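Local atomic coordinates of sugar ABC transporter substrate-binding protein, BlMnBP1 (Bifidobacterium animalis subsp. lactis ATCC 27673, PDB entry 6I5R), a protein that binds mannobiose and probably delivers manno-oligosaccharides to an ABC transporter for uptake. Residues Trp98-Ile103 / Ile339-Met344; Thr41-Arg46 / Asp85-Arg90; Gln412-Asp417 / Arg423-Ile428. One frame throughout, in Å; residues are numbered along the deposited sequence.

Contact 1. Residues Trp98-Ile103 / Ile339-Met344; sequences WDIMMI and IFVKWM
Ile100 reaches from strand 100-102 to helix 331-346, where its tip meets Phe340 and Val341. From CB, which points toward the helix, the side chain forks. CG1 lies anti to the carbonyl carbon (chi1 -60°) and carries the longer arm straight on, while CG2 forms the shorter branch. Both branches run beside one methyl of Val341: CG1 of Ile100 is 4.4 Å from CG2 of Val341, and CG2 of Ile100 is equally far from it. Beyond CG1 the chain is nearly extended, and CD1 makes the closest approaches, 4.0 Å to Val341 CG2 and 3.7 Å to Phe340 CD2. The methyl arrives at the edge of the Phe340 ring, near its plane, with the two side chains crossing at about a right angle. One face of that ring is covered by Met344 CG, a helical turn later, at 3.5 Å above the plane and offset toward the rim; Phe42 and Phe66 form edge-to-face pairs with it. Without a polar bond across the segments, the contact is buried apolar packing. A helix laid over a central strand in this way is characteristic of the alpha/beta lobes of periplasmic-binding-protein-like folds.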
loop_
_atom_site.group_PDB
_atom_site.type_symbol
_atom_site.label_atom_id
_atom_site.label_comp_id
_atom_site.label_asym_id
_atom_site.label_seq_id
_atom_site.Cartn_x
_atom_site.Cartn_y
_atom_site.Cartn_z
ATOM N N TRP A 98 -15.240 -12.355 12.868
ATOM C CA TRP A 98 -13.836 -12.000 12.746
ATOM C C TRP A 98 -13.539 -11.131 13.951
ATOM O O TRP A 98 -14.437 -10.508 14.506
ATOM C CB TRP A 98 -13.533 -11.256 11.432
ATOM C CG TRP A 98 -14.332 -10.013 11.294
ATOM C CD1 TRP A 98 -15.630 -9.907 10.867
ATOM C CD2 TRP A 98 -13.904 -8.676 11.599
ATOM N NE1 TRP A 98 -16.031 -8.589 10.893
ATOM C CE2 TRP A 98 -14.997 -7.819 11.352
ATOM C CE3 TRP A 98 -12.711 -8.128 12.058
ATOM C CZ2 TRP A 98 -14.925 -6.453 11.546
ATOM C CZ3 TRP A 98 -12.639 -6.762 12.246
ATOM C CH2 TRP A 98 -13.745 -5.942 11.989
ATOM N N ASP A 99 -12.299 -11.105 14.360
ATOM C CA ASP A 99 -11.898 -10.288 15.495
ATOM C C ASP A 99 -10.918 -9.198 15.116
ATOM O O ASP A 99 -11.041 -8.075 15.609
ATOM C CB ASP A 99 -11.280 -11.187 16.560
ATOM C CG ASP A 99 -12.299 -12.184 17.116
ATOM O OD1 ASP A 99 -13.190 -11.752 17.891
ATOM O OD2 ASP A 99 -12.233 -13.376 16.744
ATOM N N ILE A 100 -9.959 -9.524 14.264
ATOM C CA ILE A 100 -9.050 -8.563 13.650
ATOM C C ILE A 100 -9.084 -8.789 12.147
ATOM O O ILE A 100 -9.011 -9.936 11.704
ATOM C CB ILE A 100 -7.599 -8.743 14.123
ATOM C CG1 ILE A 100 -7.445 -8.563 15.614
ATOM C CG2 ILE A 100 -6.663 -7.764 13.361
ATOM C CD1 ILE A 100 -6.193 -9.245 16.102
ATOM N N MET A 101 -9.140 -7.701 11.369
ATOM C CA MET A 101 -8.872 -7.770 9.937
ATOM C C MET A 101 -7.956 -6.616 9.544
ATOM O O MET A 101 -7.775 -5.649 10.294
ATOM C CB MET A 101 -10.148 -7.718 9.079
ATOM C CG MET A 101 -10.861 -6.409 9.101
ATOM S SD MET A 101 -12.041 -6.193 7.742
ATOM C CE MET A 101 -13.187 -7.556 8.118
ATOM N N MET A 102 -7.364 -6.723 8.356
ATOM C CA MET A 102 -6.690 -5.567 7.776
ATOM C C MET A 102 -7.783 -4.706 7.144
ATOM O O MET A 102 -8.593 -5.196 6.342
ATOM C CB MET A 102 -5.626 -5.990 6.759
ATOM C CG MET A 102 -4.690 -7.060 7.265
ATOM S SD MET A 102 -4.007 -6.858 8.938
ATOM C CE MET A 102 -2.888 -5.450 8.750
ATOM N N ILE A 103 -7.822 -3.437 7.520
ATOM C CA ILE A 103 -8.907 -2.548 7.140
ATOM C C ILE A 103 -8.960 -2.396 5.623
ATOM O O ILE A 103 -7.961 -2.013 4.993
ATOM C CB ILE A 103 -8.749 -1.174 7.799
ATOM C CG1 ILE A 103 -8.798 -1.327 9.310
ATOM C CG2 ILE A 103 -9.797 -0.231 7.277
ATOM C CD1 ILE A 103 -8.344 -0.138 10.075
ATOM N N ILE A 339 -4.223 -6.726 22.404
ATOM C CA ILE A 339 -2.945 -7.282 22.839
ATOM C C ILE A 339 -2.177 -7.864 21.657
ATOM O O ILE A 339 -0.992 -7.584 21.476
ATOM C CB ILE A 339 -3.176 -8.334 23.936
ATOM C CG1 ILE A 339 -3.790 -7.645 25.155
ATOM C CG2 ILE A 339 -1.884 -9.050 24.274
ATOM C CD1 ILE A 339 -4.201 -8.585 26.288
ATOM N N PHE A 340 -2.837 -8.677 20.819
ATOM C CA PHE A 340 -2.139 -9.255 19.675
ATOM C C PHE A 340 -1.662 -8.174 18.700
ATOM O O PHE A 340 -0.557 -8.261 18.162
ATOM C CB PHE A 340 -3.043 -10.271 18.959
ATOM C CG PHE A 340 -2.385 -10.897 17.763
ATOM C CD1 PHE A 340 -1.347 -11.798 17.932
ATOM C CD2 PHE A 340 -2.781 -10.564 16.485
ATOM C CE1 PHE A 340 -0.700 -12.341 16.851
ATOM C CE2 PHE A 340 -2.133 -11.119 15.382
ATOM C CZ PHE A 340 -1.103 -12.014 15.574
ATOM N N VAL A 341 -2.484 -7.156 18.440
ATOM C CA VAL A 341 -2.031 -6.079 17.559
ATOM C C VAL A 341 -0.819 -5.380 18.159
ATOM O O VAL A 341 0.164 -5.084 17.471
ATOM C CB VAL A 341 -3.175 -5.084 17.291
ATOM C CG1 VAL A 341 -2.643 -3.825 16.625
ATOM C CG2 VAL A 341 -4.240 -5.717 16.431
ATOM N N LYS A 342 -0.866 -5.079 19.447
ATOM C CA LYS A 342 0.277 -4.399 20.033
ATOM C C LYS A 342 1.508 -5.293 20.005
ATOM O O LYS A 342 2.627 -4.813 19.783
ATOM C CB LYS A 342 -0.028 -3.961 21.464
ATOM C CG LYS A 342 1.063 -3.078 22.078
ATOM C CD LYS A 342 0.534 -2.264 23.273
ATOM C CE LYS A 342 1.519 -1.206 23.734
ATOM N NZ LYS A 342 0.956 -0.385 24.850
ATOM N N TRP A 343 1.318 -6.597 20.227
ATOM C CA TRP A 343 2.431 -7.535 20.122
ATOM C C TRP A 343 2.979 -7.535 18.700
ATOM O O TRP A 343 4.198 -7.502 18.486
ATOM C CB TRP A 343 2.007 -8.962 20.551
ATOM C CG TRP A 343 3.199 -9.898 20.530
ATOM C CD1 TRP A 343 4.142 -10.046 21.506
ATOM C CD2 TRP A 343 3.620 -10.726 19.444
ATOM N NE1 TRP A 343 5.100 -10.939 21.106
ATOM C CE2 TRP A 343 4.801 -11.376 19.845
ATOM C CE3 TRP A 343 3.095 -11.008 18.180
ATOM C CZ2 TRP A 343 5.496 -12.257 19.009
ATOM C CZ3 TRP A 343 3.770 -11.913 17.359
ATOM C CH2 TRP A 343 4.959 -12.517 17.776
ATOM N N MET A 344 2.086 -7.611 17.710
ATOM C CA MET A 344 2.527 -7.521 16.325
ATOM C C MET A 344 3.336 -6.250 16.097
ATOM O O MET A 344 4.395 -6.278 15.460
ATOM C CB MET A 344 1.322 -7.558 15.388
ATOM C CG MET A 344 0.733 -8.943 15.156
ATOM S SD MET A 344 1.907 -10.177 14.548
ATOM C CE MET A 344 2.528 -9.441 13.006
#

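Contact 2. Residues Thr41-Arg46 / Asp85-Arg90; sequences TFMNNR and DSALTR. With ZN (zinc ion), chain P; BMA (beta-D-mannopyranose), chain B; BMA (beta-D-mannopyranose), chain C.
Met43, on strand 38-44, meets Arg90 and Ala87 of helix 83-93, and these three residues carry the packing. Met43 SD sits over the centre of one face of the Arg90 guanidinium, 3.8 Å from CZ, so the soft sulfur covers the flat cation. A bend at the last torsion (chi3 55°) then turns the Met43 methyl toward the helix backbone, placing CE 4.0 Å from Ala87 CA, and also beside Arg90 CG. The small alanine lets the thioether come close to the helix. Arg90 is bent twice along its chain, and its head is fixed by hydrogen bonds from NE to Ser97 and from NH1 to Gln78, with Trp98 packed alongside. Replacing Arg90 with a leucine would probably strip Met43 SD of its flat cover and leave the Gln78 and Ser97 oxygens without their donor.

Each segment also reaches a bound group. Asn44 OD1 accepts from Arg46 N at 2.8 Å, an Asx turn that spans the sugar-binding Asn45. Asn45 ND2 donates to two hydroxyls of one mannose unit (chain B), O2 at 2.9 Å and O6 at 3.0 Å, the latter bond being straighter (159° against 140°). Arg46 lies beside the other unit (chain C) and forms salt bridges with Asp48 and Glu354. On the helix, Asp85 OD2 binds a zinc ion at 2.1 Å, and two waters share that metal. Strand, turn and pocket residues in succession are consistent with a solute-binding protein, whose ligand site is lined by loops at the ends of the sheet strands; here that site holds mannobiose.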
loop_
_atom_site.group_PDB
_atom_site.type_symbol
_atom_site.label_atom_id
_atom_site.label_comp_id
_atom_site.label_asym_id
_atom_site.label_seq_id
_atom_site.Cartn_x
_atom_site.Cartn_y
_atom_site.Cartn_z
ATOM N N THR A 41 -10.008 -14.547 15.654
ATOM C CA THR A 41 -9.869 -14.829 14.236
ATOM C C THR A 41 -9.254 -13.588 13.609
ATOM O O THR A 41 -9.795 -12.483 13.750
ATOM C CB THR A 41 -11.208 -15.191 13.598
ATOM O OG1 THR A 41 -11.623 -16.464 14.112
ATOM C CG2 THR A 41 -11.070 -15.322 12.082
ATOM N N PHE A 42 -8.130 -13.784 12.922
ATOM C CA PHE A 42 -7.306 -12.723 12.343
ATOM C C PHE A 42 -7.358 -12.895 10.830
ATOM O O PHE A 42 -6.830 -13.873 10.310
ATOM C CB PHE A 42 -5.889 -12.842 12.902
ATOM C CG PHE A 42 -4.842 -12.014 12.181
ATOM C CD1 PHE A 42 -5.169 -10.837 11.542
ATOM C CD2 PHE A 42 -3.506 -12.425 12.179
ATOM C CE1 PHE A 42 -4.198 -10.100 10.920
ATOM C CE2 PHE A 42 -2.526 -11.675 11.545
ATOM C CZ PHE A 42 -2.884 -10.518 10.912
ATOM N N MET A 43 -8.069 -11.998 10.141
ATOM C CA MET A 43 -8.178 -12.049 8.685
ATOM C C MET A 43 -7.080 -11.177 8.078
ATOM O O MET A 43 -6.924 -10.015 8.461
ATOM C CB MET A 43 -9.541 -11.535 8.220
ATOM C CG MET A 43 -10.762 -12.334 8.654
ATOM S SD MET A 43 -12.241 -11.467 8.032
ATOM C CE MET A 43 -11.886 -11.355 6.302
ATOM N N ASN A 44 -6.321 -11.717 7.131
ATOM C CA ASN A 44 -5.357 -10.859 6.434
ATOM C C ASN A 44 -5.159 -11.339 4.999
ATOM O O ASN A 44 -5.725 -12.342 4.561
ATOM C CB ASN A 44 -4.022 -10.760 7.192
ATOM C CG ASN A 44 -3.240 -12.035 7.172
ATOM O OD1 ASN A 44 -2.589 -12.361 6.191
ATOM N ND2 ASN A 44 -3.296 -12.768 8.259
ATOM N N ASN A 45 -4.340 -10.586 4.259
ATOM C CA ASN A 45 -4.185 -10.790 2.823
ATOM C C ASN A 45 -2.997 -11.672 2.460
ATOM O O ASN A 45 -2.800 -11.967 1.277
ATOM C CB ASN A 45 -3.995 -9.450 2.128
ATOM C CG ASN A 45 -2.778 -8.714 2.641
ATOM O OD1 ASN A 45 -2.596 -8.551 3.833
ATOM N ND2 ASN A 45 -1.922 -8.296 1.728
ATOM N N ARG A 46 -2.182 -12.055 3.432
ATOM C CA ARG A 46 -0.915 -12.727 3.156
ATOM C C ARG A 46 -1.143 -14.236 3.079
ATOM O O ARG A 46 -0.750 -15.014 3.946
ATOM C CB ARG A 46 0.119 -12.341 4.210
ATOM C CG ARG A 46 0.460 -10.850 4.180
ATOM C CD ARG A 46 1.076 -10.416 2.823
ATOM N NE ARG A 46 2.221 -11.234 2.482
ATOM C CZ ARG A 46 3.466 -10.954 2.855
ATOM N NH1 ARG A 46 3.729 -9.870 3.578
ATOM N NH2 ARG A 46 4.439 -11.771 2.515
ATOM N N ASP A 85 -11.846 -7.536 -1.434
ATOM C CA ASP A 85 -13.264 -7.763 -1.669
ATOM C C ASP A 85 -13.879 -8.612 -0.558
ATOM O O ASP A 85 -14.956 -8.289 -0.046
ATOM C CB ASP A 85 -13.441 -8.429 -3.031
ATOM C CG ASP A 85 -13.083 -7.502 -4.222
ATOM O OD1 ASP A 85 -13.199 -6.258 -4.113
ATOM O OD2 ASP A 85 -12.711 -8.028 -5.309
ATOM N N SER A 86 -13.184 -9.667 -0.133
ATOM C CA SER A 86 -13.747 -10.548 0.886
ATOM C C SER A 86 -13.781 -9.887 2.266
ATOM O O SER A 86 -14.758 -10.060 3.011
ATOM C CB SER A 86 -12.984 -11.871 0.929
ATOM O OG SER A 86 -11.640 -11.663 1.227
ATOM N N ALA A 87 -12.765 -9.091 2.613
ATOM C CA ALA A 87 -12.822 -8.323 3.852
ATOM C C ALA A 87 -13.986 -7.327 3.859
ATOM O O ALA A 87 -14.642 -7.127 4.894
ATOM C CB ALA A 87 -11.504 -7.584 4.081
ATOM N N LEU A 88 -14.252 -6.665 2.728
ATOM C CA LEU A 88 -15.338 -5.699 2.754
ATOM C C LEU A 88 -16.673 -6.419 2.896
ATOM O O LEU A 88 -17.562 -5.984 3.641
ATOM C CB LEU A 88 -15.311 -4.830 1.522
ATOM C CG LEU A 88 -16.091 -3.540 1.700
ATOM C CD1 LEU A 88 -15.475 -2.601 2.700
ATOM C CD2 LEU A 88 -16.163 -2.887 0.335
ATOM N N THR A 89 -16.821 -7.539 2.206
ATOM C CA THR A 89 -18.020 -8.350 2.370
ATOM C C THR A 89 -18.239 -8.747 3.828
ATOM O O THR A 89 -19.342 -8.581 4.370
ATOM C CB THR A 89 -17.917 -9.574 1.471
ATOM O OG1 THR A 89 -17.904 -9.154 0.099
ATOM C CG2 THR A 89 -19.102 -10.517 1.727
ATOM N N ARG A 90 -17.202 -9.252 4.496
ATOM C CA ARG A 90 -17.385 -9.639 5.893
ATOM C C ARG A 90 -17.718 -8.432 6.750
ATOM O O ARG A 90 -18.553 -8.517 7.656
ATOM C CB ARG A 90 -16.145 -10.347 6.445
ATOM C CG ARG A 90 -15.853 -11.657 5.731
ATOM C CD ARG A 90 -16.626 -12.857 6.278
ATOM N NE ARG A 90 -16.181 -13.205 7.620
ATOM C CZ ARG A 90 -15.142 -13.986 7.903
ATOM N NH1 ARG A 90 -14.418 -14.515 6.927
ATOM N NH2 ARG A 90 -14.823 -14.244 9.171
HETATM ZN ZN ZN P . -11.389 -7.367 -6.767
HETATM C C1 BMA B . -0.646 -8.140 -1.701
HETATM C C2 BMA B . -1.932 -7.287 -1.919
HETATM C C3 BMA B . -1.555 -5.841 -1.830
HETATM C C4 BMA B . -0.698 -5.558 -0.600
HETATM C C5 BMA B . 0.528 -6.472 -0.565
HETATM C C6 BMA B . 1.353 -6.261 0.690
HETATM O O2 BMA B . -2.860 -7.475 -0.852
HETATM O O3 BMA B . -2.693 -4.974 -1.807
HETATM O O4 BMA B . -0.264 -4.226 -0.679
HETATM O O5 BMA B . 0.059 -7.830 -0.559
HETATM O O6 BMA B . 0.598 -6.627 1.857
HETATM C C1 BMA C . 0.403 -13.236 -1.807
HETATM C C2 BMA C . 1.423 -12.173 -1.325
HETATM C C3 BMA C . 0.686 -10.880 -1.001
HETATM C C4 BMA C . -0.302 -10.527 -2.082
HETATM C C5 BMA C . -1.197 -11.725 -2.429
HETATM C C6 BMA C . -2.217 -11.383 -3.487
HETATM O O1 BMA C . 1.209 -14.293 -2.218
HETATM O O2 BMA C . 2.311 -11.880 -2.451
HETATM O O3 BMA C . 1.562 -9.826 -0.798
HETATM O O4 BMA C . -1.139 -9.452 -1.652
HETATM O O5 BMA C . -0.370 -12.795 -2.858
HETATM O O6 BMA C . -3.211 -12.412 -3.415
HETATM O O HOH W 1 -11.912 -5.677 -6.233
HETATM O O HOH W 2 -13.464 -7.246 -6.914
#

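Contact 3. Residues Gln412-Asp417 / Arg423-Ile428; sequences QDIVVD and RTIDQI
Arg423 approaches helix 409-420 with one edge of its guanidinium and meets Asp417 and Asp413, which stand one helical turn apart. It takes Asp417 side-on with two nitrogens, both directed at the same oxygen: NE lies 2.8 Å from Asp417 OD2, and NH2 lies 3.1 Å from it. The two planes are 67° apart, so this is no flat two-oxygen pair. NE comes from above the carboxylate plane, whereas NH2 comes nearly along the C-O bond. The same NH2 makes a weak hydrogen bond to Asp413 OD2, 2.7 Å long but bent at the hydrogen, within a salt bridge whose planes are 45° apart. A bend at chi3 (-74°) brings the arginine head round to both acids. Its charge probably offsets the repulsion between Asp413 OD1 and Asp417 OD1, two acceptors close together, and Glu431 adds a further salt bridge at NH1.

Ile428 lies over one face of the guanidinium, with CG1 offset toward the rim. Its CD1 touches Asp417 CB at 3.7 Å. Farther in, Ile414 CG1 packs against Ile428 CG2 at 4.3 Å, and Tyr248 of helix 239-252 borders Ile414 and Ile425. The second helix opens with a capping box: Gln427 N donates to Thr424 OG1, and Thr424 N returns a bond to Gln427 OE1. The arrangement is that of two successive helices, 409-420 and 425-443, joined by a short turn near the C-terminal end of the chain and held together across it by the salt bridges and the isoleucine packing.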
loop_
_atom_site.group_PDB
_atom_site.type_symbol
_atom_site.label_atom_id
_atom_site.label_comp_id
_atom_site.label_asym_id
_atom_site.label_seq_id
_atom_site.Cartn_x
_atom_site.Cartn_y
_atom_site.Cartn_z
ATOM N N GLN A 412 -6.865 -0.667 -15.059
ATOM C CA GLN A 412 -6.997 -1.665 -16.107
ATOM C C GLN A 412 -7.475 -1.011 -17.399
ATOM O O GLN A 412 -6.997 -1.351 -18.482
ATOM C CB GLN A 412 -7.935 -2.789 -15.644
ATOM C CG GLN A 412 -7.283 -3.677 -14.591
ATOM C CD GLN A 412 -8.217 -4.693 -13.955
ATOM O OE1 GLN A 412 -9.433 -4.495 -13.910
ATOM N NE2 GLN A 412 -7.639 -5.789 -13.448
ATOM N N ASP A 413 -8.368 -0.019 -17.292
ATOM C CA ASP A 413 -8.859 0.667 -18.477
ATOM C C ASP A 413 -7.737 1.429 -19.166
ATOM O O ASP A 413 -7.665 1.461 -20.398
ATOM C CB ASP A 413 -10.003 1.612 -18.106
ATOM C CG ASP A 413 -10.704 2.182 -19.322
ATOM O OD1 ASP A 413 -11.016 1.378 -20.215
ATOM O OD2 ASP A 413 -10.971 3.421 -19.347
ATOM N N ILE A 414 -6.822 2.016 -18.394
ATOM C CA ILE A 414 -5.656 2.642 -19.010
ATOM C C ILE A 414 -4.916 1.625 -19.874
ATOM O O ILE A 414 -4.560 1.899 -21.027
ATOM C CB ILE A 414 -4.724 3.250 -17.946
ATOM C CG1 ILE A 414 -5.418 4.393 -17.214
ATOM C CG2 ILE A 414 -3.449 3.763 -18.614
ATOM C CD1 ILE A 414 -4.637 4.996 -16.072
ATOM N N VAL A 415 -4.652 0.448 -19.315
ATOM C CA VAL A 415 -3.930 -0.588 -20.053
ATOM C C VAL A 415 -4.709 -0.984 -21.297
ATOM O O VAL A 415 -4.150 -1.134 -22.388
ATOM C CB VAL A 415 -3.673 -1.807 -19.148
ATOM C CG1 VAL A 415 -3.070 -2.988 -19.945
ATOM C CG2 VAL A 415 -2.786 -1.434 -17.980
ATOM N N VAL A 416 -6.011 -1.190 -21.140
ATOM C CA VAL A 416 -6.837 -1.611 -22.265
ATOM C C VAL A 416 -6.809 -0.547 -23.349
ATOM O O VAL A 416 -6.661 -0.849 -24.535
ATOM C CB VAL A 416 -8.287 -1.880 -21.813
ATOM C CG1 VAL A 416 -9.151 -2.054 -23.010
ATOM C CG2 VAL A 416 -8.389 -3.093 -20.928
ATOM N N ASP A 417 -7.001 0.721 -22.953
ATOM C CA ASP A 417 -7.123 1.805 -23.927
ATOM C C ASP A 417 -5.802 2.032 -24.636
ATOM O O ASP A 417 -5.766 2.260 -25.858
ATOM C CB ASP A 417 -7.604 3.102 -23.243
ATOM C CG ASP A 417 -9.035 3.030 -22.791
ATOM O OD1 ASP A 417 -9.642 1.965 -22.966
ATOM O OD2 ASP A 417 -9.546 4.014 -22.223
ATOM N N ARG A 423 -8.138 5.418 -26.977
ATOM C CA ARG A 423 -8.139 6.723 -26.342
ATOM C C ARG A 423 -6.707 7.093 -26.029
ATOM O O ARG A 423 -5.894 6.212 -25.740
ATOM C CB ARG A 423 -8.900 6.763 -25.013
ATOM C CG ARG A 423 -10.395 6.743 -25.119
ATOM C CD ARG A 423 -11.049 7.280 -23.851
ATOM N NE ARG A 423 -10.985 6.356 -22.720
ATOM C CZ ARG A 423 -11.504 6.646 -21.532
ATOM N NH1 ARG A 423 -12.088 7.814 -21.353
ATOM N NH2 ARG A 423 -11.431 5.784 -20.530
ATOM N N THR A 424 -6.425 8.392 -26.022
ATOM C CA THR A 424 -5.150 8.913 -25.538
ATOM C C THR A 424 -5.180 9.062 -24.015
ATOM O O THR A 424 -6.243 9.075 -23.390
ATOM C CB THR A 424 -4.835 10.281 -26.137
ATOM O OG1 THR A 424 -5.788 11.237 -25.654
ATOM C CG2 THR A 424 -4.833 10.220 -27.668
ATOM N N ILE A 425 -3.997 9.212 -23.410
ATOM C CA ILE A 425 -4.001 9.419 -21.965
ATOM C C ILE A 425 -4.731 10.712 -21.632
ATOM O O ILE A 425 -5.407 10.805 -20.598
ATOM C CB ILE A 425 -2.572 9.399 -21.392
ATOM C CG1 ILE A 425 -2.618 9.405 -19.859
ATOM C CG2 ILE A 425 -1.764 10.618 -21.854
ATOM C CD1 ILE A 425 -3.338 8.217 -19.232
ATOM N N ASP A 426 -4.642 11.714 -22.510
ATOM C CA ASP A 426 -5.326 12.973 -22.253
ATOM C C ASP A 426 -6.819 12.744 -22.114
ATOM O O ASP A 426 -7.481 13.315 -21.238
ATOM C CB ASP A 426 -5.092 13.963 -23.393
ATOM C CG ASP A 426 -3.725 14.591 -23.363
ATOM O OD1 ASP A 426 -3.021 14.465 -22.359
ATOM O OD2 ASP A 426 -3.379 15.250 -24.384
ATOM N N GLN A 427 -7.373 11.950 -23.029
ATOM C CA GLN A 427 -8.797 11.695 -23.046
ATOM C C GLN A 427 -9.228 10.922 -21.814
ATOM O O GLN A 427 -10.290 11.196 -21.249
ATOM C CB GLN A 427 -9.150 10.934 -24.310
ATOM C CG GLN A 427 -9.020 11.755 -25.565
ATOM C CD GLN A 427 -9.343 10.925 -26.798
ATOM O OE1 GLN A 427 -8.650 9.972 -27.122
ATOM N NE2 GLN A 427 -10.463 11.232 -27.429
ATOM N N ILE A 428 -8.423 9.954 -21.389
ATOM C CA ILE A 428 -8.747 9.222 -20.173
ATOM C C ILE A 428 -8.710 10.158 -18.978
ATOM O O ILE A 428 -9.622 10.156 -18.146
ATOM C CB ILE A 428 -7.791 8.029 -19.981
ATOM C CG1 ILE A 428 -7.886 7.047 -21.130
ATOM C CG2 ILE A 428 -8.132 7.320 -18.682
ATOM C CD1 ILE A 428 -6.703 6.060 -21.206
#

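Overall arrangement
Along the chain, contact 2 closes first, contact 1 follows and contact 3 comes last. Contacts 1 and 2 are neighbours, their centres about 12 Å apart, and share one sheet: strands 38-44 and 100-102 lie side by side and parallel, with Ile100 O 2.8 Å from Met43 N in a probable hydrogen bond. Contact 3 joins helix 409-420 to the turn and start of helix 425-443; its centre is about 39 Å from that of contact 1, on the opposite side of the chain's centre. Contact 2 holds pocket residues Asn45 and Arg46, while others, such as Trp265 and Asp320, come from much later in the chain, consistent with a sugar site between the lobes of a solute-binding protein.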